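Local coordinates for probable leucine/isoleucine/valine-binding protein (Rhodopirellula baltica, PDB 4KV7), which probably binds branched-chain amino acids or a related small ligand for an ABC-type uptake system, at residues D14-F20 with S56-I62; E32-M37 with S300-G306; V131-S137 with H354-V360; Y196-S201 with V223-P228; A316-I320 with I329-L333. The protein carries 1 engineered substitution. All coordinates share one frame; numbering follows the deposited sequence. Where two conformers were deposited one is given.

Contact 1 (D14-F20 with S56-I62)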
# COMPACT_ATOMS: atom_id res chain seq x y z
N ASP A 14 -23.46 23.58 14.85
CA ASP A 14 -23.42 22.55 15.88
C ASP A 14 -22.75 21.27 15.39
O ASP A 14 -22.63 20.30 16.14
CB ASP A 14 -24.83 22.25 16.42
CG ASP A 14 -25.75 21.67 15.36
OD1 ASP A 14 -25.62 22.05 14.18
OD2 ASP A 14 -26.62 20.85 15.72
N ALA A 15 -22.33 21.28 14.13
CA ALA A 15 -21.61 20.15 13.57
C ALA A 15 -20.22 20.09 14.20
O ALA A 15 -19.54 21.10 14.30
CB ALA A 15 -21.51 20.29 12.06
N GLN A 16 -19.81 18.90 14.63
CA GLN A 16 -18.48 18.74 15.19
C GLN A 16 -17.49 18.44 14.09
O GLN A 16 -17.69 17.53 13.28
CB GLN A 16 -18.43 17.62 16.24
CG GLN A 16 -17.06 17.49 16.90
CD GLN A 16 -16.87 16.18 17.64
OE1 GLN A 16 -17.74 15.31 17.62
NE2 GLN A 16 -15.72 16.02 18.29
N LEU A 17 -16.42 19.22 14.05
CA LEU A 17 -15.36 19.01 13.08
C LEU A 17 -14.48 17.84 13.52
O LEU A 17 -13.95 17.83 14.63
CB LEU A 17 -14.52 20.28 12.95
CG LEU A 17 -13.41 20.23 11.90
CD1 LEU A 17 -14.02 20.12 10.51
CD2 LEU A 17 -12.51 21.45 12.01
N LEU A 18 -14.36 16.84 12.65
CA LEU A 18 -13.49 15.69 12.91
C LEU A 18 -12.28 15.76 11.99
O LEU A 18 -12.39 15.49 10.80
CB LEU A 18 -14.25 14.38 12.69
CG LEU A 18 -15.56 14.20 13.46
CD1 LEU A 18 -16.20 12.86 13.11
CD2 LEU A 18 -15.33 14.32 14.96
N LYS A 19 -11.14 16.14 12.56
CA LYS A 19 -9.91 16.32 11.79
C LYS A 19 -9.05 15.07 11.77
O LYS A 19 -8.68 14.53 12.82
CB LYS A 19 -9.10 17.49 12.35
CG LYS A 19 -9.73 18.86 12.13
CD LYS A 19 -8.91 19.98 12.77
CE LYS A 19 -8.92 19.88 14.28
NZ LYS A 19 -8.19 21.02 14.92
N PHE A 20 -8.72 14.62 10.57
CA PHE A 20 -7.80 13.51 10.38
C PHE A 20 -6.57 14.01 9.64
O PHE A 20 -6.67 14.90 8.81
CB PHE A 20 -8.50 12.38 9.64
CG PHE A 20 -9.61 11.78 10.43
CD1 PHE A 20 -9.33 10.92 11.48
CD2 PHE A 20 -10.93 12.15 10.20
CE1 PHE A 20 -10.34 10.40 12.26
CE2 PHE A 20 -11.95 11.63 10.98
CZ PHE A 20 -11.66 10.76 12.01
N SER A 56 -24.43 15.50 11.78
CA SER A 56 -23.85 16.57 12.59
C SER A 56 -22.35 16.42 12.85
O SER A 56 -21.84 16.91 13.86
CB SER A 56 -24.61 16.72 13.91
OG SER A 56 -25.97 17.04 13.67
N LYS A 57 -21.66 15.76 11.93
CA LYS A 57 -20.20 15.67 11.96
C LYS A 57 -19.67 16.16 10.63
O LYS A 57 -20.28 15.92 9.59
CB LYS A 57 -19.72 14.23 12.18
CG LYS A 57 -20.21 13.58 13.46
CD LYS A 57 -19.81 14.35 14.70
CE LYS A 57 -20.33 13.65 15.95
NZ LYS A 57 -20.20 14.48 17.18
N THR A 58 -18.54 16.85 10.67
CA THR A 58 -17.86 17.27 9.45
C THR A 58 -16.48 16.64 9.39
O THR A 58 -15.64 16.87 10.27
CB THR A 58 -17.72 18.80 9.38
OG1 THR A 58 -19.02 19.40 9.42
CG2 THR A 58 -17.00 19.21 8.11
N LEU A 59 -16.23 15.85 8.35
CA LEU A 59 -14.94 15.21 8.17
C LEU A 59 -14.00 16.17 7.47
O LEU A 59 -14.39 16.85 6.53
CB LEU A 59 -15.11 13.95 7.33
CG LEU A 59 -15.93 12.83 7.96
CD1 LEU A 59 -16.34 11.82 6.90
CD2 LEU A 59 -15.14 12.15 9.07
N LYS A 60 -12.76 16.21 7.93
CA LYS A 60 -11.75 17.04 7.29
C LYS A 60 -10.44 16.29 7.29
O LYS A 60 -10.04 15.73 8.32
CB LYS A 60 -11.57 18.37 8.03
CG LYS A 60 -10.53 19.29 7.39
CD LYS A 60 -10.37 20.59 8.19
CE LYS A 60 -9.34 21.51 7.54
NZ LYS A 60 -9.83 22.06 6.24
N LEU A 61 -9.78 16.25 6.14
CA LEU A 61 -8.46 15.65 6.04
C LEU A 61 -7.41 16.75 5.89
O LEU A 61 -7.51 17.58 4.98
CB LEU A 61 -8.38 14.74 4.82
CG LEU A 61 -7.04 14.01 4.64
CD1 LEU A 61 -6.84 12.95 5.71
CD2 LEU A 61 -6.97 13.36 3.25
N ILE A 62 -6.44 16.77 6.79
CA ILE A 62 -5.31 17.68 6.69
C ILE A 62 -4.15 16.85 6.14
O ILE A 62 -3.59 16.00 6.84
CB ILE A 62 -4.95 18.28 8.05
CG1 ILE A 62 -6.16 19.01 8.62
CG2 ILE A 62 -3.74 19.20 7.92
CD1 ILE A 62 -5.98 19.51 10.04
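Phe20 and Leu59 meet on one face of a pair of parallel strands, the edge of the aromatic ring reaching Leu59 with CE2 3.8 Å from CD2. The first torsion of Phe20 (chi1 -65°) sets the ring beside its own backbone N and turns the ring edge toward Leu59, while CB stays near Leu61 CD1. Both its N-H and its C=O are bonded to strand 57-65: Phe20 N donates to Lys60 O (2.8 Å) and Phe20 O accepts from Ile62 N. Lys60 also gives its N-H to Leu18 O, while its CB lies 3.9 Å from Leu17 CD1 on the opposite face of the sheet. Thr58 repeats the scheme two residues earlier, its N bonded to Gln16 O and its O receiving Leu18 N over 2.7 Å in an almost straight bond. Beside it, Thr58 CG2 rests 3.9 Å from Leu17 CD1. At the N-terminal end of the pair Lys57, bent at chi2 (-58°), swings its ammonium back so that NZ donates to Gln16 OE1 at 2.6 Å, in the plane of that carbonyl. A leucine in place of Lys57 would probably leave Gln16 OE1 without this donor and its amide freer to turn. On the Phe20 face, helix 301-319 packs on Leu18 and Phe20, and helix 31-50 touches Leu59 through Phe45 and Ala48. The backbone pattern, with each strand donating and accepting at alternate residues, is that of a parallel sheet, here formed by the two strands of the beta-alpha-beta unit 16-24, 31-50 and 57-65 in a periplasmic binding protein fold.

Contact 2 (E32-M37 with S300-G306)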
# COMPACT_ATOMS: atom_id res chain seq x y z
N GLU A 32 2.27 9.68 -7.27
CA GLU A 32 1.03 8.98 -7.60
C GLU A 32 0.49 8.17 -6.42
O GLU A 32 -0.72 7.98 -6.28
CB GLU A 32 1.20 8.08 -8.81
CG GLU A 32 1.28 8.86 -10.11
CD GLU A 32 -0.03 9.56 -10.43
OE1 GLU A 32 -1.09 8.90 -10.45
OE2 GLU A 32 0.00 10.79 -10.66
N LEU A 33 1.39 7.70 -5.56
CA LEU A 33 0.97 6.89 -4.42
C LEU A 33 0.19 7.73 -3.42
O LEU A 33 -0.92 7.37 -3.02
CB LEU A 33 2.19 6.24 -3.77
CG LEU A 33 3.04 5.35 -4.68
CD1 LEU A 33 4.17 4.70 -3.91
CD2 LEU A 33 2.20 4.28 -5.39
N GLY A 34 0.76 8.87 -3.02
CA GLY A 34 0.08 9.70 -2.04
C GLY A 34 -1.13 10.41 -2.61
O GLY A 34 -2.16 10.53 -1.93
N ILE A 35 -1.01 10.88 -3.84
CA ILE A 35 -2.13 11.57 -4.48
C ILE A 35 -3.35 10.67 -4.53
O ILE A 35 -4.47 11.09 -4.20
CB ILE A 35 -1.75 12.03 -5.90
CG1 ILE A 35 -0.77 13.21 -5.82
CG2 ILE A 35 -2.98 12.42 -6.70
CD1 ILE A 35 -0.13 13.60 -7.14
N ASN A 36 -3.15 9.42 -4.91
CA ASN A 36 -4.27 8.51 -5.06
C ASN A 36 -4.79 7.93 -3.76
O ASN A 36 -6.00 7.72 -3.64
CB ASN A 36 -3.97 7.46 -6.12
CG ASN A 36 -4.02 8.07 -7.50
OD1 ASN A 36 -5.10 8.38 -8.01
ND2 ASN A 36 -2.86 8.31 -8.10
N MSE A 37 -3.92 7.74 -2.77
CA MSE A 37 -4.40 7.39 -1.44
C MSE A 37 -5.29 8.50 -0.90
O MSE A 37 -6.37 8.24 -0.34
CB MSE A 37 -3.24 7.16 -0.47
CG MSE A 37 -2.69 5.75 -0.43
SE MSE A 37 -4.01 4.40 0.08
CE MSE A 37 -4.15 4.73 1.98
N SER A 300 -7.85 3.22 -9.63
CA SER A 300 -6.57 2.56 -9.39
C SER A 300 -6.64 1.69 -8.15
O SER A 300 -7.51 1.86 -7.29
CB SER A 300 -5.45 3.59 -9.22
OG SER A 300 -5.57 4.32 -8.02
N PHE A 301 -5.71 0.74 -8.05
CA PHE A 301 -5.63 -0.06 -6.83
C PHE A 301 -5.31 0.82 -5.63
O PHE A 301 -5.69 0.50 -4.52
CB PHE A 301 -4.58 -1.17 -6.94
CG PHE A 301 -4.78 -2.09 -8.12
CD1 PHE A 301 -5.84 -2.99 -8.16
CD2 PHE A 301 -3.91 -2.05 -9.19
CE1 PHE A 301 -6.03 -3.82 -9.26
CE2 PHE A 301 -4.10 -2.88 -10.30
CZ PHE A 301 -5.15 -3.77 -10.32
N VAL A 302 -4.59 1.91 -5.87
CA VAL A 302 -4.16 2.79 -4.79
C VAL A 302 -5.36 3.54 -4.20
O VAL A 302 -5.56 3.54 -2.98
CB VAL A 302 -3.07 3.77 -5.27
CG1 VAL A 302 -2.67 4.70 -4.13
CG2 VAL A 302 -1.85 3.02 -5.80
N SER A 303 -6.16 4.17 -5.04
CA SER A 303 -7.31 4.87 -4.49
C SER A 303 -8.36 3.91 -3.95
O SER A 303 -9.07 4.27 -3.02
CB SER A 303 -7.92 5.86 -5.48
OG SER A 303 -8.33 5.24 -6.68
N LEU A 304 -8.47 2.70 -4.49
CA LEU A 304 -9.36 1.71 -3.90
C LEU A 304 -8.92 1.40 -2.48
O LEU A 304 -9.75 1.32 -1.58
CB LEU A 304 -9.40 0.45 -4.76
CG LEU A 304 -10.16 -0.75 -4.18
CD1 LEU A 304 -11.60 -0.37 -3.82
CD2 LEU A 304 -10.17 -1.87 -5.19
N GLU A 305 -7.61 1.24 -2.25
CA GLU A 305 -7.13 1.05 -0.88
C GLU A 305 -7.48 2.25 0.02
O GLU A 305 -7.91 2.06 1.15
CB GLU A 305 -5.63 0.75 -0.86
CG GLU A 305 -5.10 0.43 0.53
CD GLU A 305 -3.65 -0.04 0.53
OE1 GLU A 305 -3.08 -0.27 -0.57
OE2 GLU A 305 -3.07 -0.18 1.63
N GLY A 306 -7.29 3.47 -0.48
CA GLY A 306 -7.61 4.64 0.31
C GLY A 306 -9.09 4.69 0.66
O GLY A 306 -9.48 5.03 1.79
O HOH W 1 -7.10 6.61 -8.60
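Val302 projects into the side of helix 31-50, where CG1 lies 3.4 Å from Leu33 O and 3.6 Å from Asn36 CB. This is helix-helix packing inside the binding-protein fold, the short segments crossing at -43° with their axes 7.9 Å apart. Met37, a selenomethionine bent at both chi2 and chi3, passes Val302 at about a right angle, with its CG 3.8 Å from Val302 CG1. Beyond that point the chain runs on toward the next turn of helix 301-319, so that SE sits beside Val302 O and against Gly306. The glycine matters here, because a side chain on Gly306 would collide with Met37 O. The backbone of Asn36 approaches closely too: Asn36 O is 3.2 Å from Ser303 CB. The Asn36 amide itself turns back onto its own helix, ND2 donating to Glu32 O in the carbonyl plane, which holds OD1 toward the partner helix. Ser300, the N-cap of that helix, accepts from Ser303 N in a nearly straight bond. Ser303 has a further partner in Tyr286. A water joins the two helices, donating to Asn36 OD1 at 2.7 Å and accepting from both Ser300 OG and Ser303 OG.

Contact 3 (V131-S137 with H354-V360)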
# COMPACT_ATOMS: atom_id res chain seq x y z
N VAL A 131 -0.72 1.49 16.10
CA VAL A 131 -0.64 1.21 14.67
C VAL A 131 -1.63 0.11 14.30
O VAL A 131 -1.49 -1.05 14.74
CB VAL A 131 0.79 0.81 14.26
CG1 VAL A 131 0.85 0.51 12.77
CG2 VAL A 131 1.77 1.91 14.62
N ILE A 132 -2.62 0.47 13.49
CA ILE A 132 -3.69 -0.45 13.10
C ILE A 132 -3.76 -0.45 11.59
O ILE A 132 -3.85 0.60 10.96
CB ILE A 132 -5.03 -0.04 13.72
CG1 ILE A 132 -4.91 -0.05 15.25
CG2 ILE A 132 -6.14 -0.98 13.27
CD1 ILE A 132 -6.20 0.27 15.98
N ASN A 133 -3.69 -1.65 11.01
CA ASN A 133 -3.53 -1.82 9.57
C ASN A 133 -4.74 -2.46 8.92
O ASN A 133 -5.40 -3.31 9.52
CB ASN A 133 -2.31 -2.71 9.31
CG ASN A 133 -1.06 -2.17 9.97
OD1 ASN A 133 -0.59 -1.08 9.63
ND2 ASN A 133 -0.51 -2.93 10.91
N TYR A 134 -5.01 -2.05 7.68
CA TYR A 134 -5.94 -2.77 6.81
C TYR A 134 -5.22 -3.90 6.04
O TYR A 134 -5.65 -5.05 6.06
CB TYR A 134 -6.66 -1.82 5.81
CG TYR A 134 -7.10 -2.59 4.59
CD1 TYR A 134 -8.13 -3.52 4.68
CD2 TYR A 134 -6.44 -2.45 3.38
CE1 TYR A 134 -8.49 -4.29 3.59
CE2 TYR A 134 -6.80 -3.22 2.28
CZ TYR A 134 -7.82 -4.14 2.39
OH TYR A 134 -8.19 -4.94 1.32
N ARG A 135 -4.16 -3.54 5.33
CA ARG A 135 -3.63 -4.38 4.25
C ARG A 135 -2.74 -5.52 4.69
O ARG A 135 -2.07 -5.47 5.72
CB ARG A 135 -2.86 -3.52 3.24
CG ARG A 135 -1.72 -2.71 3.86
CD ARG A 135 -0.49 -2.60 2.95
NE ARG A 135 -0.77 -1.80 1.76
CZ ARG A 135 0.02 -1.73 0.70
NH1 ARG A 135 -0.35 -0.99 -0.34
NH2 ARG A 135 1.16 -2.39 0.67
N ALA A 136 -2.72 -6.55 3.86
CA ALA A 136 -1.75 -7.63 3.96
C ALA A 136 -0.34 -7.07 3.90
O ALA A 136 -0.11 -5.94 3.44
CB ALA A 136 -1.97 -8.62 2.82
N SER A 137 0.61 -7.87 4.36
CA SER A 137 2.00 -7.46 4.50
C SER A 137 2.87 -7.82 3.31
O SER A 137 2.49 -8.63 2.46
CB SER A 137 2.59 -8.13 5.74
OG SER A 137 2.78 -9.51 5.46
N HIS A 354 -4.14 -6.43 14.82
CA HIS A 354 -4.05 -5.11 14.22
C HIS A 354 -3.82 -5.11 12.71
O HIS A 354 -3.37 -4.11 12.15
CB HIS A 354 -2.99 -4.27 14.93
CG HIS A 354 -3.46 -3.70 16.23
ND1 HIS A 354 -2.66 -2.89 17.01
CD2 HIS A 354 -4.64 -3.81 16.88
CE1 HIS A 354 -3.33 -2.54 18.10
NE2 HIS A 354 -4.53 -3.07 18.04
N GLN A 355 -4.16 -6.21 12.05
CA GLN A 355 -4.12 -6.25 10.59
C GLN A 355 -5.42 -6.87 10.10
O GLN A 355 -5.71 -8.04 10.38
CB GLN A 355 -2.91 -7.02 10.07
CG GLN A 355 -2.79 -6.97 8.55
CD GLN A 355 -1.63 -7.79 8.05
OE1 GLN A 355 -0.47 -7.51 8.37
NE2 GLN A 355 -1.93 -8.82 7.28
N ALA A 356 -6.21 -6.09 9.38
CA ALA A 356 -7.57 -6.49 9.06
C ALA A 356 -7.64 -7.63 8.05
O ALA A 356 -8.52 -8.48 8.14
CB ALA A 356 -8.37 -5.30 8.58
N SER A 357 -6.73 -7.61 7.08
CA SER A 357 -6.74 -8.51 5.94
C SER A 357 -5.37 -9.14 5.73
O SER A 357 -4.36 -8.46 5.87
CB SER A 357 -7.12 -7.71 4.69
OG SER A 357 -6.93 -8.46 3.50
N SER A 358 -5.33 -10.43 5.37
CA SER A 358 -4.09 -11.07 4.88
C SER A 358 -4.21 -11.44 3.41
O SER A 358 -3.35 -12.12 2.87
CB SER A 358 -3.75 -12.32 5.70
OG SER A 358 -3.22 -11.99 6.97
N LYS A 359 -5.28 -10.99 2.75
CA LYS A 359 -5.55 -11.43 1.40
C LYS A 359 -4.66 -10.71 0.38
O LYS A 359 -4.44 -9.50 0.46
CB LYS A 359 -7.02 -11.22 1.06
CG LYS A 359 -7.49 -11.96 -0.18
CD LYS A 359 -8.96 -12.34 -0.06
CE LYS A 359 -9.51 -12.92 -1.34
NZ LYS A 359 -10.99 -13.11 -1.25
N VAL A 360 -4.16 -11.49 -0.57
CA VAL A 360 -3.30 -10.98 -1.63
C VAL A 360 -3.98 -11.34 -2.95
O VAL A 360 -4.31 -12.51 -3.19
CB VAL A 360 -1.90 -11.62 -1.55
CG1 VAL A 360 -1.06 -11.24 -2.77
CG2 VAL A 360 -1.21 -11.22 -0.25
O HOH W 2 -9.29 -7.61 2.20
O HOH W 3 -5.05 -7.25 1.91
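His354 O is gripped by two groups of Asn133: the backbone N donates at 2.7 Å, tilted from the carbonyl plane, and the side-chain ND2 adds a weak bond, its stronger partner being Leu122 O. Asn133 O in turn accepts from Ala356 N, and Tyr134 O from Ser357 N at 3.0 Å, so the two segments stay tied for several residues although they form just one beta bridge. Ile132 covers one face of the His354 imidazole in a CH-pi contact, CG1 standing 3.9 Å over the ring centroid and 3° off its normal; NE2 of the ring bonds to Glu334. Gln355 is extended, its CG anti to the backbone N (chi1 -175°), which carries the chain along Arg135, with CG 3.3 Å from Arg135 O. Its amide NE2 then donates to Ser357 O (2.8 Å) and to Glu140, and OE1 receives Arg123. An alanine replacing Gln355 would probably leave Ser357 O without this donor, cost Arg123 NE its bond to OE1, take one donor from Glu140 and open a gap beside Arg135. Further on, one water bridges Ala136 N, Ser357 OG and Lys359 O. Segment 131-137 leads from the three-stranded sheet to helix 138-151, while 354-360 runs into strand 361-365 of the seven-stranded sheet; such paired crossings are consistent with the interdomain hinge of a type I periplasmic binding protein.

Contact 4 (Y196-S201 with V223-P228)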
# COMPACT_ATOMS: atom_id res chain seq x y z
N TYR A 196 18.53 0.11 -5.63
CA TYR A 196 18.59 1.48 -6.11
C TYR A 196 18.23 2.42 -4.97
O TYR A 196 17.51 2.05 -4.05
CB TYR A 196 17.63 1.69 -7.29
CG TYR A 196 16.19 1.72 -6.85
CD1 TYR A 196 15.45 0.55 -6.74
CD2 TYR A 196 15.59 2.92 -6.49
CE1 TYR A 196 14.14 0.58 -6.29
CE2 TYR A 196 14.28 2.96 -6.02
CZ TYR A 196 13.56 1.78 -5.93
OH TYR A 196 12.25 1.82 -5.49
N ARG A 197 18.68 3.66 -5.05
CA ARG A 197 18.44 4.63 -3.99
C ARG A 197 17.05 5.26 -4.11
O ARG A 197 16.64 5.68 -5.21
CB ARG A 197 19.52 5.72 -4.00
CG ARG A 197 19.31 6.78 -2.92
CD ARG A 197 20.56 7.59 -2.62
NE ARG A 197 20.94 8.52 -3.68
CZ ARG A 197 20.43 9.74 -3.84
NH1 ARG A 197 19.47 10.16 -3.03
NH2 ARG A 197 20.86 10.52 -4.82
N ARG A 198 16.33 5.32 -2.99
CA ARG A 198 14.98 5.90 -2.94
C ARG A 198 14.89 7.25 -3.63
O ARG A 198 15.73 8.13 -3.43
CB ARG A 198 14.52 6.04 -1.49
CG ARG A 198 13.11 6.61 -1.37
CD ARG A 198 12.65 6.73 0.09
NE ARG A 198 13.43 7.72 0.83
CZ ARG A 198 14.37 7.45 1.73
NH1 ARG A 198 14.69 6.20 2.04
NH2 ARG A 198 15.01 8.45 2.32
N ASN A 199 13.84 7.40 -4.43
CA ASN A 199 13.52 8.63 -5.13
C ASN A 199 14.54 9.03 -6.19
O ASN A 199 14.55 10.17 -6.64
CB ASN A 199 13.18 9.77 -4.16
CG ASN A 199 11.83 9.56 -3.50
OD1 ASN A 199 10.92 8.99 -4.10
ND2 ASN A 199 11.69 10.01 -2.26
N THR A 200 15.36 8.08 -6.63
CA THR A 200 16.21 8.28 -7.79
C THR A 200 15.78 7.33 -8.89
O THR A 200 14.94 6.45 -8.68
CB THR A 200 17.71 7.98 -7.49
OG1 THR A 200 17.94 6.56 -7.43
CG2 THR A 200 18.20 8.66 -6.22
N SER A 201 16.36 7.51 -10.07
CA SER A 201 16.19 6.58 -11.18
C SER A 201 17.48 5.80 -11.43
O SER A 201 17.70 5.27 -12.52
CB SER A 201 15.82 7.34 -12.45
OG SER A 201 16.93 8.12 -12.84
N VAL A 223 10.71 -4.70 -5.38
CA VAL A 223 10.28 -4.05 -4.16
C VAL A 223 10.73 -2.60 -4.27
O VAL A 223 11.75 -2.19 -3.70
CB VAL A 223 10.87 -4.75 -2.90
CG1 VAL A 223 10.25 -4.17 -1.65
CG2 VAL A 223 10.65 -6.27 -2.96
N GLY A 224 9.98 -1.83 -5.06
CA GLY A 224 10.38 -0.49 -5.40
C GLY A 224 9.17 0.37 -5.69
O GLY A 224 8.07 0.05 -5.27
N THR A 225 9.39 1.49 -6.38
CA THR A 225 8.30 2.35 -6.83
C THR A 225 8.27 2.39 -8.35
O THR A 225 9.23 1.99 -9.02
CB THR A 225 8.43 3.77 -6.28
OG1 THR A 225 9.71 4.29 -6.66
CG2 THR A 225 8.29 3.76 -4.75
N TYR A 226 7.18 2.91 -8.90
CA TYR A 226 6.93 2.83 -10.33
C TYR A 226 8.02 3.44 -11.20
O TYR A 226 8.36 2.87 -12.24
CB TYR A 226 5.55 3.38 -10.71
CG TYR A 226 5.28 4.79 -10.24
CD1 TYR A 226 4.70 5.03 -9.00
CD2 TYR A 226 5.57 5.89 -11.05
CE1 TYR A 226 4.44 6.31 -8.56
CE2 TYR A 226 5.30 7.18 -10.62
CZ TYR A 226 4.73 7.38 -9.37
OH TYR A 226 4.46 8.64 -8.90
N GLU A 227 8.58 4.59 -10.82
CA GLU A 227 9.59 5.22 -11.68
C GLU A 227 10.86 4.36 -11.85
O GLU A 227 11.23 4.03 -12.99
CB GLU A 227 9.95 6.65 -11.24
CG GLU A 227 10.89 7.30 -12.25
CD GLU A 227 11.69 8.49 -11.73
OE1 GLU A 227 11.91 8.60 -10.50
OE2 GLU A 227 12.15 9.28 -12.58
N PRO A 228 11.54 4.00 -10.75
CA PRO A 228 12.74 3.19 -10.93
C PRO A 228 12.42 1.80 -11.46
O PRO A 228 13.23 1.26 -12.22
CB PRO A 228 13.35 3.13 -9.52
CG PRO A 228 12.23 3.42 -8.60
CD PRO A 228 11.35 4.38 -9.34
O HOH W 4 10.26 7.07 -6.35
O HOH W 5 12.35 7.52 -8.06
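Segment 196-201 leaves the edge strand 193-196 through a type II beta turn from Arg197 to Thr200, and faces the loop that runs from strand 219-223 through Gly224 and Thr225 into helix 226-238. Tyr196 bridges the two. With its CG lodged between the backbone N and the carbonyl carbon (chi1 73°), the ring extends across to Pro228, whose CB lies over one face, 3.8 Å from the ring centroid and 16° off its normal. The contact is offset toward the CD2-CE2 side of the rim, with Pro228 CG 3.3 Å from Tyr196 CE2. At the rim Gly224 CA sits in the ring plane, 3.0 Å from Tyr196 OH, too near to leave room for a side chain on that residue. The hydroxyl accepts a bond from Thr225 N (3.0 Å), the residue at the N-cap of helix 226-238, and has a weak second partner in Gln164. Phe162 also meets the Tyr196 ring. Toward the surface two waters span the remaining distance: one links Asn199 OD1 with Thr225 OG1, and the other donates to Thr200 O and, at 2.7 Å, to Glu227 OE1. The segments share one direct hydrogen bond, so the direct grip rests on the Tyr196 hydroxyl and ring, and the neighbouring polar groups are linked through water.

Contact 5 (A316-I320 with I329-L333)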
# COMPACT_ATOMS: atom_id res chain seq x y z
N ALA A 316 -15.92 2.63 12.04
CA ALA A 316 -15.50 2.71 13.43
C ALA A 316 -16.06 3.95 14.12
O ALA A 316 -16.58 3.88 15.23
CB ALA A 316 -13.97 2.67 13.54
N VAL A 317 -15.95 5.11 13.47
CA VAL A 317 -16.45 6.34 14.07
C VAL A 317 -17.96 6.28 14.34
O VAL A 317 -18.42 6.72 15.39
CB VAL A 317 -16.08 7.58 13.22
CG1 VAL A 317 -16.75 8.83 13.76
CG2 VAL A 317 -14.56 7.75 13.19
N THR A 318 -18.71 5.68 13.42
CA THR A 318 -20.16 5.55 13.57
C THR A 318 -20.55 4.80 14.84
O THR A 318 -21.60 5.05 15.44
CB THR A 318 -20.78 4.83 12.34
OG1 THR A 318 -20.53 5.59 11.15
CG2 THR A 318 -22.28 4.65 12.50
N SER A 319 -19.69 3.87 15.25
CA SER A 319 -19.97 3.02 16.40
C SER A 319 -19.74 3.71 17.74
O SER A 319 -20.16 3.20 18.77
CB SER A 319 -19.11 1.75 16.34
OG SER A 319 -17.77 2.02 16.72
N ILE A 320 -19.06 4.85 17.72
CA ILE A 320 -18.68 5.49 18.97
C ILE A 320 -19.89 6.10 19.65
O ILE A 320 -20.68 6.81 19.02
CB ILE A 320 -17.61 6.58 18.75
CG1 ILE A 320 -16.31 5.95 18.27
CG2 ILE A 320 -17.36 7.36 20.04
CD1 ILE A 320 -15.25 6.95 17.86
N ILE A 329 -11.38 6.49 19.18
CA ILE A 329 -11.18 5.95 17.84
C ILE A 329 -10.33 4.68 17.88
O ILE A 329 -10.66 3.70 17.22
CB ILE A 329 -10.60 7.00 16.88
CG1 ILE A 329 -11.69 8.02 16.54
CG2 ILE A 329 -10.04 6.34 15.61
CD1 ILE A 329 -11.20 9.20 15.75
N ALA A 330 -9.27 4.69 18.67
CA ALA A 330 -8.44 3.50 18.83
C ALA A 330 -9.30 2.34 19.33
O ALA A 330 -9.22 1.23 18.81
CB ALA A 330 -7.29 3.79 19.79
N ALA A 331 -10.14 2.60 20.33
CA ALA A 331 -11.01 1.57 20.88
C ALA A 331 -12.03 1.10 19.85
O ALA A 331 -12.30 -0.09 19.73
CB ALA A 331 -11.71 2.08 22.14
N ALA A 332 -12.60 2.03 19.09
CA ALA A 332 -13.63 1.67 18.12
C ALA A 332 -13.07 0.80 16.99
O ALA A 332 -13.76 -0.09 16.49
CB ALA A 332 -14.28 2.92 17.55
N LEU A 333 -11.85 1.08 16.57
CA LEU A 333 -11.20 0.25 15.56
C LEU A 333 -11.04 -1.18 16.08
O LEU A 333 -11.32 -2.14 15.36
CB LEU A 333 -9.86 0.86 15.14
CG LEU A 333 -9.96 2.10 14.26
CD1 LEU A 333 -8.62 2.83 14.20
CD2 LEU A 333 -10.43 1.73 12.85
O HOH W 6 -16.35 -0.36 16.25
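Ala332 presses its CB into the last turn of helix 301-319, overlapping Ala316 O at 3.4 Å, Ser319 OG at 3.7 Å and Ile320 CG1. Two consecutive helices, joined by a short loop, pack against each other here: helix 326-335 folds back against the helix just before it, and small alanines permit the close approach. Ala316 CB points across to the partner helix as well, 4.0 Å from Ala332 CB and 3.7 Å from Leu333 CD2. Just beyond the helix end Ile320 reaches over with its longer branch: CG1, anti to the carbonyl carbon (chi1 -65°), carries CD1 obliquely across Ile329, to within 3.9 Å of its CG1. Val317 CG2 adds a looser contact with the same Ile329 atom. These aliphatic groups continue into the strand beneath, where Val317 touches Leu18 and Ile329 touches Phe20. On the solvent-facing flank the chemistry turns polar. Ser319 OG bonds back to Ala316 O at 2.7 Å, so that this carbonyl takes two donors from one residue, the hydroxyl and the N-H. The same hydroxyl receives a bond from a water, whose other hydrogen goes to Ala332 O across a gap of 2.6 Å.

Contacts 1 and 5 sit together toward one end of the molecule, centres about 15 Å apart, and touch through side-chain packing. Contact 2 uses helix 31-50, which connects the strands of contact 1, and shares helix 301-319 with contact 5. It joins contact 3 through the salt bridge between Glu305 and Arg135, and contact 4 through a probable hydrogen bond from Glu32 N to Tyr226 OH. Contact 4 lies on the opposite side of the chain's centre from contact 5, about 37 Å away between centres. Along the chain, contacts 1 and 2 interleave, as do 2 and 3; the latter pair brings sequence-distant segments together near the probable hinge, while contact 1 lies out in one lobe.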